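Local structure of eukaryotic initiation factor 4F subunit P150 (2VSO) at residues T213-V218 with K267-D272. The protein serves as the scaffold subunit of the cap-binding eIF4F complex, whose middle domain, represented here, binds eIF4A and helps assemble the translation apparatus on mRNA. Sequence-based numbering, arbitrary orientation.
Sequences TLESVV and KFKLID
Val-218 and Leu-270 mark the point where two helical segments, 213-218 and 267-272, draw together, their CA atoms 6.9 Å apart. The segments run in nearly the same direction, their axes inclined at 28° and 10.2 Å apart at closest approach. Side chains alone bridge this gap, illustrating how helices in an all-helical repeat fold can pair through a small apolar patch bordered by charge. At its heart, CG2 of Val-218 meets CD2 of Leu-270 at 3.8 Å, the two side chains crossing at about a right angle. The same Leu-270 methyl is approached by CD2 of Leu-214, one helical turn before Val-218, at 4.2 Å, so that a single branch touches both residues. CG2 of Val-218, anti to its own carbonyl carbon, also reaches CB of Lys-269 at 4.1 Å. Beyond this patch, Glu-215 and Lys-269 cross obliquely. Glu-215 leaves its helix pointing away from the partner, yet its chain bends at chi2 (81°) and its carboxylate returns to lie beside the aliphatic part of the lysine, OE1 being 3.6 Å from CD of Lys-269. The ammonium stays farther off, NZ of Lys-269 lying 4.2 Å from OE1 of Glu-215, too far for a salt bridge, though the opposite charges probably still attract; the carboxylate is held instead by a salt bridge from OE2 to Arg-265. An alanine in place of Lys-269 would probably open a gap beside OE1 of Glu-215, leaving the carboxylate with Arg-265 but without the second, more distant positive charge. Within the MIF4G domain, the contact joins helix 211-228 to helix 264-278, while Ile-256 of the intervening helix 242-257 packs against both Leu-214 and Leu-270, and helix 191-206 adjoins Leu-214 through Leu-205.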
loop_
_atom_site.group_PDB
_atom_site.type_symbol
_atom_site.label_atom_id
_atom_site.label_comp_id
_atom_site.label_asym_id
_atom_site.label_seq_id
_atom_site.Cartn_x
_atom_site.Cartn_y
_atom_site.Cartn_z
ATOM N N THR C 213 6.341 -14.483 -9.487
ATOM C CA THR C 213 7.591 -14.635 -10.222
ATOM C C THR C 213 7.644 -13.728 -11.445
ATOM O O THR C 213 8.634 -13.030 -11.666
ATOM C CB THR C 213 7.827 -16.105 -10.628
ATOM O OG1 THR C 213 8.215 -16.852 -9.471
ATOM C CG2 THR C 213 8.918 -16.208 -11.653
ATOM N N LEU C 214 6.566 -13.748 -12.226
ATOM C CA LEU C 214 6.406 -12.893 -13.403
ATOM C C LEU C 214 6.472 -11.419 -13.040
ATOM O O LEU C 214 7.083 -10.620 -13.739
ATOM C CB LEU C 214 5.055 -13.171 -14.049
ATOM C CG LEU C 214 4.914 -14.491 -14.781
ATOM C CD1 LEU C 214 3.453 -14.850 -14.874
ATOM C CD2 LEU C 214 5.566 -14.373 -16.153
ATOM N N GLU C 215 5.790 -11.071 -11.961
ATOM C CA GLU C 215 5.864 -9.744 -11.377
ATOM C C GLU C 215 7.326 -9.378 -11.152
ATOM O O GLU C 215 7.771 -8.286 -11.488
ATOM C CB GLU C 215 5.139 -9.754 -10.032
ATOM C CG GLU C 215 4.841 -8.390 -9.476
ATOM C CD GLU C 215 3.599 -7.791 -10.092
ATOM O OE1 GLU C 215 3.689 -6.655 -10.608
ATOM O OE2 GLU C 215 2.541 -8.463 -10.064
ATOM N N SER C 216 8.061 -10.319 -10.569
ATOM C CA SER C 216 9.448 -10.125 -10.187
ATOM C C SER C 216 10.336 -9.844 -11.392
ATOM O O SER C 216 11.158 -8.931 -11.351
ATOM C CB SER C 216 9.952 -11.360 -9.441
ATOM O OG SER C 216 11.349 -11.301 -9.205
ATOM N N VAL C 217 10.161 -10.630 -12.456
ATOM C CA VAL C 217 10.940 -10.491 -13.683
ATOM C C VAL C 217 10.749 -9.136 -14.342
ATOM O O VAL C 217 11.723 -8.489 -14.727
ATOM C CB VAL C 217 10.597 -11.580 -14.718
ATOM C CG1 VAL C 217 11.789 -11.839 -15.601
ATOM C CG2 VAL C 217 10.226 -12.858 -14.020
ATOM N N VAL C 218 9.490 -8.722 -14.480
ATOM C CA VAL C 218 9.154 -7.427 -15.057
ATOM C C VAL C 218 9.842 -6.317 -14.290
ATOM O O VAL C 218 10.578 -5.519 -14.869
ATOM C CB VAL C 218 7.616 -7.183 -15.114
ATOM C CG1 VAL C 218 7.319 -5.736 -15.407
ATOM C CG2 VAL C 218 6.963 -8.078 -16.164
ATOM N N LYS C 267 -0.553 -9.800 -18.082
ATOM C CA LYS C 267 -0.423 -9.867 -19.532
ATOM C C LYS C 267 -0.111 -8.489 -20.085
ATOM O O LYS C 267 0.582 -8.365 -21.086
ATOM C CB LYS C 267 -1.694 -10.399 -20.185
ATOM C CG LYS C 267 -1.535 -10.646 -21.680
ATOM C CD LYS C 267 -2.870 -10.856 -22.373
ATOM C CE LYS C 267 -3.725 -9.597 -22.310
ATOM N NZ LYS C 267 -5.142 -9.853 -22.701
ATOM N N PHE C 268 -0.623 -7.457 -19.421
ATOM C CA PHE C 268 -0.354 -6.088 -19.825
ATOM C C PHE C 268 1.069 -5.694 -19.481
ATOM O O PHE C 268 1.695 -4.958 -20.226
ATOM C CB PHE C 268 -1.342 -5.090 -19.190
ATOM C CG PHE C 268 -2.715 -5.106 -19.810
ATOM C CD1 PHE C 268 -3.837 -4.839 -19.043
ATOM C CD2 PHE C 268 -2.883 -5.404 -21.151
ATOM C CE1 PHE C 268 -5.092 -4.865 -19.608
ATOM C CE2 PHE C 268 -4.142 -5.437 -21.714
ATOM C CZ PHE C 268 -5.245 -5.162 -20.941
ATOM N N LYS C 269 1.568 -6.169 -18.342
ATOM C CA LYS C 269 2.949 -5.897 -17.924
ATOM C C LYS C 269 3.967 -6.506 -18.887
ATOM O O LYS C 269 4.923 -5.852 -19.287
ATOM C CB LYS C 269 3.204 -6.409 -16.503
ATOM C CG LYS C 269 2.609 -5.529 -15.409
ATOM C CD LYS C 269 2.634 -6.224 -14.042
ATOM C CE LYS C 269 2.509 -5.209 -12.921
ATOM N NZ LYS C 269 1.369 -4.279 -13.138
ATOM N N LEU C 270 3.738 -7.759 -19.261
ATOM C CA LEU C 270 4.599 -8.454 -20.197
ATOM C C LEU C 270 4.628 -7.812 -21.579
ATOM O O LEU C 270 5.674 -7.698 -22.197
ATOM C CB LEU C 270 4.169 -9.916 -20.314
ATOM C CG LEU C 270 4.067 -10.673 -18.993
ATOM C CD1 LEU C 270 3.419 -12.031 -19.202
ATOM C CD2 LEU C 270 5.445 -10.827 -18.377
ATOM N N ILE C 271 3.466 -7.414 -22.074
ATOM C CA ILE C 271 3.373 -6.808 -23.393
ATOM C C ILE C 271 4.089 -5.455 -23.403
ATOM O O ILE C 271 4.614 -5.016 -24.430
ATOM C CB ILE C 271 1.899 -6.695 -23.845
ATOM C CG1 ILE C 271 1.390 -8.066 -24.282
ATOM C CG2 ILE C 271 1.739 -5.713 -24.987
ATOM C CD1 ILE C 271 -0.106 -8.190 -24.220
ATOM N N ASP C 272 4.149 -4.826 -22.237
ATOM C CA ASP C 272 4.790 -3.523 -22.103
ATOM C C ASP C 272 6.318 -3.518 -21.989
ATOM O O ASP C 272 6.938 -2.607 -22.529
ATOM C CB ASP C 272 4.145 -2.711 -20.983
ATOM C CG ASP C 272 2.729 -2.270 -21.332
ATOM O OD1 ASP C 272 2.221 -2.702 -22.390
ATOM O OD2 ASP C 272 2.127 -1.496 -20.557
#